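PDB 6BDJ: Tetur07g02040 from Tetranychus urticae, which probably cleaves aromatic rings by the intradiol route, incorporating both atoms of molecular oxygen at a ferric iron centre. Local coordinates for residues I51-S54 and N55-E58; S93-S97 and G98-K102; S171-I174 and Q175-P179. All blocks are in the same frame, centred on the assembly; numbering follows the deposited sequence.

Contact 1 (I51-S54 and N55-E58); sequences IIRS and NIVE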
ATOM      1  N   ILE A  51       9.471   9.169  -6.647  1.00 43.87           N
ATOM      2  CA  ILE A  51      10.532   8.207  -6.519  1.00 43.28           C
ATOM      3  C   ILE A  51      10.107   7.057  -7.398  1.00 43.62           C
ATOM      4  O   ILE A  51       9.528   6.068  -6.939  1.00 43.64           O
ATOM      5  CB  ILE A  51      10.737   7.778  -5.072  1.00 42.03           C
ATOM      6  CG1 ILE A  51      10.973   9.017  -4.208  1.00 42.89           C
ATOM      7  CG2 ILE A  51      11.959   6.853  -4.981  1.00 42.07           C
ATOM      8  CD1 ILE A  51      10.969   8.734  -2.712  1.00 42.81           C
ATOM      9  N   ILE A  52      10.356   7.231  -8.682  1.00 43.18           N
ATOM     10  CA  ILE A  52       9.776   6.389  -9.681  1.00 45.48           C
ATOM     11  C   ILE A  52      10.699   5.227  -9.924  1.00 46.01           C
ATOM     12  O   ILE A  52      11.703   5.367 -10.605  1.00 45.97           O
ATOM     13  CB  ILE A  52       9.480   7.149 -10.975  1.00 46.82           C
ATOM     14  CG1 ILE A  52       8.615   8.383 -10.682  1.00 48.35           C
ATOM     15  CG2 ILE A  52       8.780   6.224 -11.992  1.00 48.42           C
ATOM     16  CD1 ILE A  52       8.554   9.389 -11.829  1.00 51.13           C
ATOM     17  N   ARG A  53      10.328   4.084  -9.360  1.00 47.12           N
ATOM     18  CA  ARG A  53      11.137   2.867  -9.410  1.00 47.76           C
ATOM     19  C   ARG A  53      10.262   1.695  -9.066  1.00 50.06           C
ATOM     20  O   ARG A  53       9.281   1.840  -8.306  1.00 47.13           O
ATOM     21  CB  ARG A  53      12.244   2.916  -8.351  1.00 45.98           C
ATOM     22  CG  ARG A  53      11.715   2.917  -6.925  1.00 43.92           C
ATOM     23  CD  ARG A  53      12.779   3.190  -5.922  1.00 44.67           C
ATOM     24  NE  ARG A  53      12.251   3.544  -4.599  1.00 45.12           N
ATOM     25  CZ  ARG A  53      13.012   3.654  -3.515  1.00 42.68           C
ATOM     26  NH1 ARG A  53      14.324   3.436  -3.610  1.00 42.61           N
ATOM     27  NH2 ARG A  53      12.487   4.021  -2.355  1.00 42.81           N
ATOM     28  N   SER A  54      10.643   0.531  -9.557  1.00 52.44           N
ATOM     29  CA  SER A  54       9.934  -0.677  -9.240  1.00 55.45           C
ATOM     30  C   SER A  54      10.404  -1.310  -7.937  1.00 53.44           C
ATOM     31  O   SER A  54       9.583  -1.795  -7.164  1.00 56.15           O
ATOM     32  CB  SER A  54      10.090  -1.702 -10.348  1.00 60.12           C
ATOM     33  OG  SER A  54       9.174  -2.760 -10.091  1.00 67.18           O
ATOM     34  N   ASN A  55      11.708  -1.365  -7.705  1.00 52.22           N
ATOM     35  CA  ASN A  55      12.225  -1.981  -6.477  1.00 49.93           C
ATOM     36  C   ASN A  55      12.401  -0.918  -5.397  1.00 46.88           C
ATOM     37  O   ASN A  55      13.183   0.001  -5.552  1.00 44.66           O
ATOM     38  CB  ASN A  55      13.530  -2.741  -6.738  1.00 52.14           C
ATOM     39  CG  ASN A  55      14.006  -3.500  -5.507  1.00 51.81           C
ATOM     40  OD1 ASN A  55      14.371  -2.906  -4.490  1.00 52.01           O
ATOM     41  ND2 ASN A  55      13.976  -4.825  -5.587  1.00 51.90           N
ATOM     42  N   ILE A  56      11.671  -1.063  -4.296  1.00 46.76           N
ATOM     43  CA  ILE A  56      11.593  -0.064  -3.226  1.00 45.27           C
ATOM     44  C   ILE A  56      12.223  -0.552  -1.930  1.00 46.79           C
ATOM     45  O   ILE A  56      12.107   0.108  -0.898  1.00 48.17           O
ATOM     46  CB  ILE A  56      10.119   0.370  -2.957  1.00 45.65           C
ATOM     47  CG1 ILE A  56       9.233  -0.803  -2.502  1.00 46.75           C
ATOM     48  CG2 ILE A  56       9.529   0.922  -4.229  1.00 46.80           C
ATOM     49  CD1 ILE A  56       7.793  -0.440  -2.134  1.00 45.52           C
ATOM     50  N   VAL A  57      12.909  -1.694  -1.988  1.00 48.00           N
ATOM     51  CA  VAL A  57      13.404  -2.381  -0.783  1.00 48.92           C
ATOM     52  C   VAL A  57      14.537  -1.642  -0.095  1.00 46.84           C
ATOM     53  O   VAL A  57      14.542  -1.552   1.123  1.00 48.92           O
ATOM     54  CB  VAL A  57      13.830  -3.824  -1.114  1.00 52.71           C
ATOM     55  CG1 VAL A  57      14.429  -4.541   0.103  1.00 53.90           C
ATOM     56  CG2 VAL A  57      12.622  -4.623  -1.606  1.00 52.19           C
ATOM     57  N   GLU A  58      15.506  -1.157  -0.870  1.00 46.30           N
ATOM     58  CA  GLU A  58      16.710  -0.520  -0.348  1.00 44.57           C
ATOM     59  C   GLU A  58      17.409  -1.529   0.562  1.00 45.86           C
ATOM     60  O   GLU A  58      17.653  -2.634   0.127  1.00 46.49           O
ATOM     61  CB  GLU A  58      16.412   0.844   0.302  1.00 42.92           C
ATOM     62  CG  GLU A  58      15.799   1.833  -0.674  1.00 41.84           C
ATOM     63  CD  GLU A  58      15.768   3.276  -0.189  1.00 41.88           C
ATOM     64  OE1 GLU A  58      16.239   3.619   0.902  1.00 45.41           O
ATOM     65  OE2 GLU A  58      15.167   4.085  -0.891  1.00 41.03           O
TER
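R53 reaches across the bend of the loop to E58, gripping a single carboxylate oxygen with both terminal nitrogens. NH1 of R53 lies 2.9 Å from OE2 of E58, and NH2 of R53 is 3.1 Å from the same OE2. The oxygen stays in the guanidinium plane and gives its anti lone pair to NH1, although the two flat groups are turned 65° against each other. The packed side is the arginine shaft and head: CD of R53 is 3.2 Å from O of N55, while CA of I56 lies toward the rim of one guanidinium face and CG2 of I51 toward the rim of the opposite face. I56 is buried against T135. The solvent side, by contrast, is made by N55 and the E58 end, both exposed. N55 still shapes the chain in an Asx turn, its OD1 accepting from N of V57 at 3.1 Å while its ND2 donates to the carboxylate of E134. An alanine in place of R53 would probably leave OE2 of E58 without its partner and open a gap between I51 and I56. A bond from NH2 of R53 to O of R120 fixes the arginine head; since OE1 of E58 pairs with R116, the glutamate sits between two arginines and probably offsets their charge.

Contact 2 (S93-S97 and G98-K102); sequences SGIYS and GFMDK. With FE (Fe (III) ion), chain C.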
ATOM      1  N   SER A  93       9.707  -4.237  11.258  1.00 66.93           N
ATOM      2  CA  SER A  93       9.462  -3.849  12.651  1.00 70.15           C
ATOM      3  C   SER A  93       8.507  -2.670  12.810  1.00 68.85           C
ATOM      4  O   SER A  93       8.381  -2.104  13.883  1.00 70.05           O
ATOM      5  CB  SER A  93      10.802  -3.504  13.284  1.00 74.43           C
ATOM      6  OG  SER A  93      11.312  -2.338  12.697  1.00 71.87           O
ATOM      7  N   GLY A  94       7.845  -2.285  11.722  1.00 66.61           N
ATOM      8  CA  GLY A  94       6.828  -1.247  11.735  1.00 64.98           C
ATOM      9  C   GLY A  94       7.245   0.196  11.577  1.00 64.15           C
ATOM     10  O   GLY A  94       6.473   1.085  11.964  1.00 65.56           O
ATOM     11  N   ILE A  95       8.446   0.427  11.034  1.00 60.94           N
ATOM     12  CA  ILE A  95       8.976   1.772  10.857  1.00 59.35           C
ATOM     13  C   ILE A  95       8.704   2.270   9.433  1.00 54.32           C
ATOM     14  O   ILE A  95       8.861   1.523   8.472  1.00 54.89           O
ATOM     15  CB  ILE A  95      10.499   1.783  11.097  1.00 60.85           C
ATOM     16  CG1 ILE A  95      10.847   1.370  12.534  1.00 66.63           C
ATOM     17  CG2 ILE A  95      11.087   3.153  10.825  1.00 58.34           C
ATOM     18  CD1 ILE A  95      10.119   2.122  13.648  1.00 70.32           C
ATOM     19  N   TYR A  96       8.269   3.520   9.332  1.00 49.71           N
ATOM     20  CA  TYR A  96       8.095   4.195   8.065  1.00 47.07           C
ATOM     21  C   TYR A  96       9.293   5.097   7.825  1.00 45.82           C
ATOM     22  O   TYR A  96       9.670   5.877   8.698  1.00 44.35           O
ATOM     23  CB  TYR A  96       6.854   5.069   8.083  1.00 47.53           C
ATOM     24  CG  TYR A  96       5.570   4.293   7.912  1.00 47.80           C
ATOM     25  CD1 TYR A  96       5.083   4.021   6.663  1.00 46.88           C
ATOM     26  CD2 TYR A  96       4.872   3.817   9.015  1.00 50.09           C
ATOM     27  CE1 TYR A  96       3.892   3.322   6.487  1.00 51.45           C
ATOM     28  CE2 TYR A  96       3.676   3.117   8.864  1.00 53.67           C
ATOM     29  CZ  TYR A  96       3.182   2.878   7.590  1.00 52.77           C
ATOM     30  OH  TYR A  96       2.035   2.158   7.437  1.00 57.67           O
ATOM     31  N   SER A  97       9.850   5.005   6.616  1.00 46.23           N
ATOM     32  CA  SER A  97      10.943   5.865   6.167  1.00 43.54           C
ATOM     33  C   SER A  97      10.479   7.304   6.157  1.00 45.41           C
ATOM     34  O   SER A  97       9.324   7.578   5.835  1.00 44.76           O
ATOM     35  CB  SER A  97      11.437   5.436   4.808  1.00 41.72           C
ATOM     36  OG  SER A  97      10.513   5.606   3.742  1.00 38.87           O
ATOM     37  N   GLY A  98      11.348   8.196   6.626  1.00 44.34           N
ATOM     38  CA  GLY A  98      10.975   9.566   6.877  1.00 44.59           C
ATOM     39  C   GLY A  98      10.449   9.862   8.268  1.00 47.89           C
ATOM     40  O   GLY A  98      10.508  11.011   8.719  1.00 48.17           O
ATOM     41  N   PHE A  99       9.928   8.842   8.940  1.00 48.46           N
ATOM     42  CA  PHE A  99       9.406   8.964  10.303  1.00 51.98           C
ATOM     43  C   PHE A  99      10.057   7.896  11.184  1.00 53.92           C
ATOM     44  O   PHE A  99       9.428   7.311  12.037  1.00 52.96           O
ATOM     45  CB  PHE A  99       7.878   8.799  10.246  1.00 50.92           C
ATOM     46  CG  PHE A  99       7.217   9.741   9.274  1.00 49.14           C
ATOM     47  CD1 PHE A  99       6.854  11.019   9.665  1.00 50.07           C
ATOM     48  CD2 PHE A  99       6.991   9.356   7.966  1.00 46.86           C
ATOM     49  CE1 PHE A  99       6.271  11.897   8.777  1.00 49.89           C
ATOM     50  CE2 PHE A  99       6.400  10.226   7.060  1.00 46.83           C
ATOM     51  CZ  PHE A  99       6.044  11.504   7.468  1.00 47.87           C
ATOM     52  N   MET A 100      11.354   7.684  10.986  1.00 56.40           N
ATOM     53  CA  MET A 100      12.089   6.627  11.675  1.00 58.14           C
ATOM     54  C   MET A 100      12.239   6.841  13.176  1.00 62.24           C
ATOM     55  O   MET A 100      12.525   5.876  13.879  1.00 63.42           O
ATOM     56  CB  MET A 100      13.485   6.431  11.061  1.00 56.19           C
ATOM     57  CG  MET A 100      13.455   5.953   9.625  1.00 54.79           C
ATOM     58  SD  MET A 100      15.103   5.742   8.905  1.00 54.81           S
ATOM     59  CE  MET A 100      15.615   4.156   9.585  1.00 55.33           C
ATOM     60  N   ASP A 101      12.096   8.086  13.651  1.00 66.22           N
ATOM     61  CA  ASP A 101      12.116   8.396  15.058  1.00 74.88           C
ATOM     62  C   ASP A 101      10.727   8.231  15.690  1.00 77.12           C
ATOM     63  O   ASP A 101      10.528   8.678  16.812  1.00 81.55           O
ATOM     64  CB  ASP A 101      12.669   9.821  15.290  1.00 79.48           C
ATOM     65  CG  ASP A 101      11.718  10.900  14.814  1.00 82.03           C
ATOM     66  OD1 ASP A 101      11.074  10.692  13.757  1.00 82.52           O
ATOM     67  OD2 ASP A 101      11.615  11.948  15.489  1.00 87.51           O
ATOM     68  N   LYS A 102       9.794   7.586  14.977  1.00 73.32           N
ATOM     69  CA  LYS A 102       8.419   7.320  15.420  1.00 76.03           C
ATOM     70  C   LYS A 102       7.803   8.487  16.201  1.00 77.23           C
ATOM     71  O   LYS A 102       7.488   8.333  17.379  1.00 76.90           O
ATOM     72  CB  LYS A 102       8.316   6.008  16.232  1.00 77.62           C
TER
HETATM   73 FE    FE C 301       0.227   2.771   7.793  1.00 69.11          FE
HETATM   74  O   HOH W   1       0.032   4.863   8.323  1.00 52.31           O
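F99 and Y96 close the first of two consecutive turns through a backbone bond. N of F99 donates to O of Y96 at 3.0 Å with an angle of 148° at the hydrogen, approaching from above the carbonyl plane. This is a type II beta turn, and G98 occupies the position where positive phi (90°) would press any CB against O of S97. A type I turn follows at once, with N of K102 bonded to O of F99 at 3.0 Å. D114 braces the loop from outside by accepting from N of G98 and N of M100, while OG of S97 is bonded to O of F118.

Apolar contacts form the second group. At I95 a chi1 of -62° swings CG2 against M100, within 3.9 Å of CG of M100, and the two side chains cross at about a right angle. The same methyl, CG2 of I95, lies 3.7 Å from CA of M100. CB of Y96 is a marginal 4.3 Å from CD2 of F99, and the rings of both residues meet that of Y45.

Metal binding is the third kind. The Y96 ring leads away from the turn and sets its OH 1.9 Å from the ferric iron, which also holds a water 2.2 Å away and is completed here by H147 and H149. Tyrosine and histidine ligands on a non-heme ferric iron are the signature of intradiol ring-cleavage dioxygenases; Y141, the other tyrosine of the site, is not bound to the metal in this model.

Contact 3 (S171-I174 and Q175-P179); sequences SQVI and QSKSP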
ATOM      1  N   SER A 171      -1.024 -14.013   6.000  1.00 99.10           N
ATOM      2  CA  SER A 171      -0.430 -13.145   7.014  1.00 98.59           C
ATOM      3  C   SER A 171       0.107 -13.946   8.179  1.00101.97           C
ATOM      4  O   SER A 171       1.217 -13.705   8.634  1.00101.54           O
ATOM      5  CB  SER A 171      -1.432 -12.102   7.512  1.00 97.25           C
ATOM      6  OG  SER A 171      -0.872 -11.295   8.544  1.00 96.45           O
ATOM      7  N   GLN A 172      -0.662 -14.932   8.631  1.00106.97           N
ATOM      8  CA  GLN A 172      -0.238 -15.792   9.749  1.00111.46           C
ATOM      9  C   GLN A 172       1.013 -16.588   9.416  1.00112.80           C
ATOM     10  O   GLN A 172       1.896 -16.718  10.243  1.00114.66           O
ATOM     11  CB  GLN A 172      -1.368 -16.755  10.169  1.00116.78           C
ATOM     12  CG  GLN A 172      -1.140 -17.385  11.537  1.00122.97           C
ATOM     13  CD  GLN A 172      -1.327 -16.417  12.709  1.00122.24           C
ATOM     14  OE1 GLN A 172      -1.785 -15.281  12.551  1.00120.00           O
ATOM     15  NE2 GLN A 172      -0.961 -16.876  13.900  1.00126.55           N
ATOM     16  N   VAL A 173       1.069 -17.132   8.204  1.00112.17           N
ATOM     17  CA  VAL A 173       2.234 -17.889   7.741  1.00114.55           C
ATOM     18  C   VAL A 173       3.463 -17.000   7.718  1.00110.31           C
ATOM     19  O   VAL A 173       4.500 -17.364   8.254  1.00110.35           O
ATOM     20  CB  VAL A 173       1.974 -18.535   6.357  1.00116.33           C
ATOM     21  CG1 VAL A 173       3.257 -19.006   5.674  1.00117.77           C
ATOM     22  CG2 VAL A 173       1.000 -19.703   6.517  1.00121.99           C
ATOM     23  N   ILE A 174       3.337 -15.826   7.107  1.00107.44           N
ATOM     24  CA  ILE A 174       4.489 -14.931   6.978  1.00106.10           C
ATOM     25  C   ILE A 174       4.965 -14.388   8.330  1.00105.43           C
ATOM     26  O   ILE A 174       6.173 -14.253   8.555  1.00101.19           O
ATOM     27  CB  ILE A 174       4.255 -13.822   5.948  1.00102.16           C
ATOM     28  CG1 ILE A 174       4.236 -14.458   4.544  1.00103.95           C
ATOM     29  CG2 ILE A 174       5.375 -12.771   6.018  1.00 98.35           C
ATOM     30  CD1 ILE A 174       3.891 -13.514   3.425  1.00101.27           C
ATOM     31  N   GLN A 175       4.034 -14.114   9.229  1.00108.05           N
ATOM     32  CA  GLN A 175       4.401 -13.589  10.550  1.00111.13           C
ATOM     33  C   GLN A 175       5.119 -14.638  11.403  1.00115.72           C
ATOM     34  O   GLN A 175       5.828 -14.287  12.329  1.00118.80           O
ATOM     35  CB  GLN A 175       3.182 -12.982  11.287  1.00113.84           C
ATOM     36  CG  GLN A 175       3.052 -13.323  12.792  1.00120.47           C
ATOM     37  CD  GLN A 175       4.122 -12.676  13.678  1.00122.31           C
ATOM     38  OE1 GLN A 175       4.417 -11.497  13.511  1.00121.76           O
ATOM     39  NE2 GLN A 175       4.717 -13.456  14.606  1.00129.03           N
ATOM     40  N   SER A 176       4.947 -15.917  11.091  1.00119.01           N
ATOM     41  CA  SER A 176       5.711 -16.967  11.773  1.00124.79           C
ATOM     42  C   SER A 176       7.152 -17.118  11.273  1.00124.49           C
ATOM     43  O   SER A 176       7.916 -17.837  11.905  1.00129.18           O
ATOM     44  CB  SER A 176       5.011 -18.327  11.703  1.00129.83           C
ATOM     45  OG  SER A 176       4.983 -18.820  10.379  1.00130.06           O
ATOM     46  N   LYS A 177       7.521 -16.449  10.176  1.00118.72           N
ATOM     47  CA  LYS A 177       8.886 -16.522   9.672  1.00118.04           C
ATOM     48  C   LYS A 177       9.717 -15.313  10.107  1.00111.68           C
ATOM     49  O   LYS A 177       9.204 -14.201  10.384  1.00108.83           O
ATOM     50  CB  LYS A 177       8.902 -16.671   8.149  1.00119.05           C
ATOM     51  CG  LYS A 177       8.270 -17.948   7.629  1.00126.00           C
ATOM     52  CD  LYS A 177       8.697 -18.250   6.184  1.00127.95           C
ATOM     53  CE  LYS A 177       7.986 -19.476   5.607  1.00133.82           C
ATOM     54  NZ  LYS A 177       6.622 -19.149   5.099  1.00132.75           N
ATOM     55  N   SER A 178      11.026 -15.544  10.128  1.00110.29           N
ATOM     56  CA  SER A 178      11.995 -14.499  10.380  1.00105.02           C
ATOM     57  C   SER A 178      11.985 -13.528   9.202  1.00 97.60           C
ATOM     58  O   SER A 178      11.777 -13.946   8.070  1.00 99.01           O
ATOM     59  CB  SER A 178      13.385 -15.104  10.573  1.00109.28           C
ATOM     60  OG  SER A 178      14.373 -14.091  10.605  1.00105.25           O
ATOM     61  N   PRO A 179      12.152 -12.229   9.431  1.00 88.38           N
ATOM     62  CA  PRO A 179      12.291 -11.572  10.731  1.00 86.95           C
ATOM     63  C   PRO A 179      10.980 -11.089  11.341  1.00 85.67           C
ATOM     64  O   PRO A 179      11.000 -10.383  12.354  1.00 84.76           O
ATOM     65  CB  PRO A 179      13.132 -10.356  10.380  1.00 83.95           C
ATOM     66  CG  PRO A 179      12.663  -9.993   9.011  1.00 80.47           C
ATOM     67  CD  PRO A 179      12.200 -11.265   8.325  1.00 83.00           C
TER
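The backbone N of K177 stands above the flat carbonyl group of I174, 62° out of its plane and 3.0 Å from O of I174. The carbonyl of V173 is met nearer its plane, OG of S176 approaching O of V173 with a tilt of 24°. Along the backbone the bonds pass from four residues back to three. N of Q175 comes to O of S171 at 2.9 Å, and N of S176 lies 3.3 Å from O of Q172, each spanning four residues; K177 reaches back only three, to I174.

S176 adds a side-chain bond to this series. Its OG stands between its own backbone N and carbonyl carbon (chi1 67°), which turns the hydroxyl back along the chain to donate to O of V173 at 2.6 Å. O of V173 therefore takes the hydroxyl and, weakly, the backbone N-H of the same residue. Since that backbone bond is weak, the hydroxyl is the stronger of the two donors that S176 offers to this oxygen.

V173 and K177 lie side by side and point the same way. The lysine chain runs extended until its last torsion bends it, bringing NZ of K177 to 3.4 Å from CG1 of V173; this is contact with a methyl group, not a polar bond.

I174, unlike its exposed neighbour V173, is buried and packs on F137 and Y180, while K177 touches L213. S171-I174 lie on helix 168-175, which follows strand 157-166 of the sheet, and Q175-P179 lead into the loop toward helix 194-198.

Overall arrangement
The three contacts follow one another along the chain without touching. Only contact 2 lies at the iron, supplying the ligand Y96; contacts 1 and 3 are set back from it. Contact 1, its centre about 17 Å from that of contact 2 and its nearest atoms about 6 Å away, is joined to it through R120, whose O accepts from R53 and whose side chain donates to S97. The side chain of I56 is about 10 Å from those of Y96 and H149. Contact 3 stands about 20 Å from contact 2 between centres; its S171 side chain is about 10 Å from that of H147. Contacts 1 and 3 are farthest apart, about 23 Å between centres.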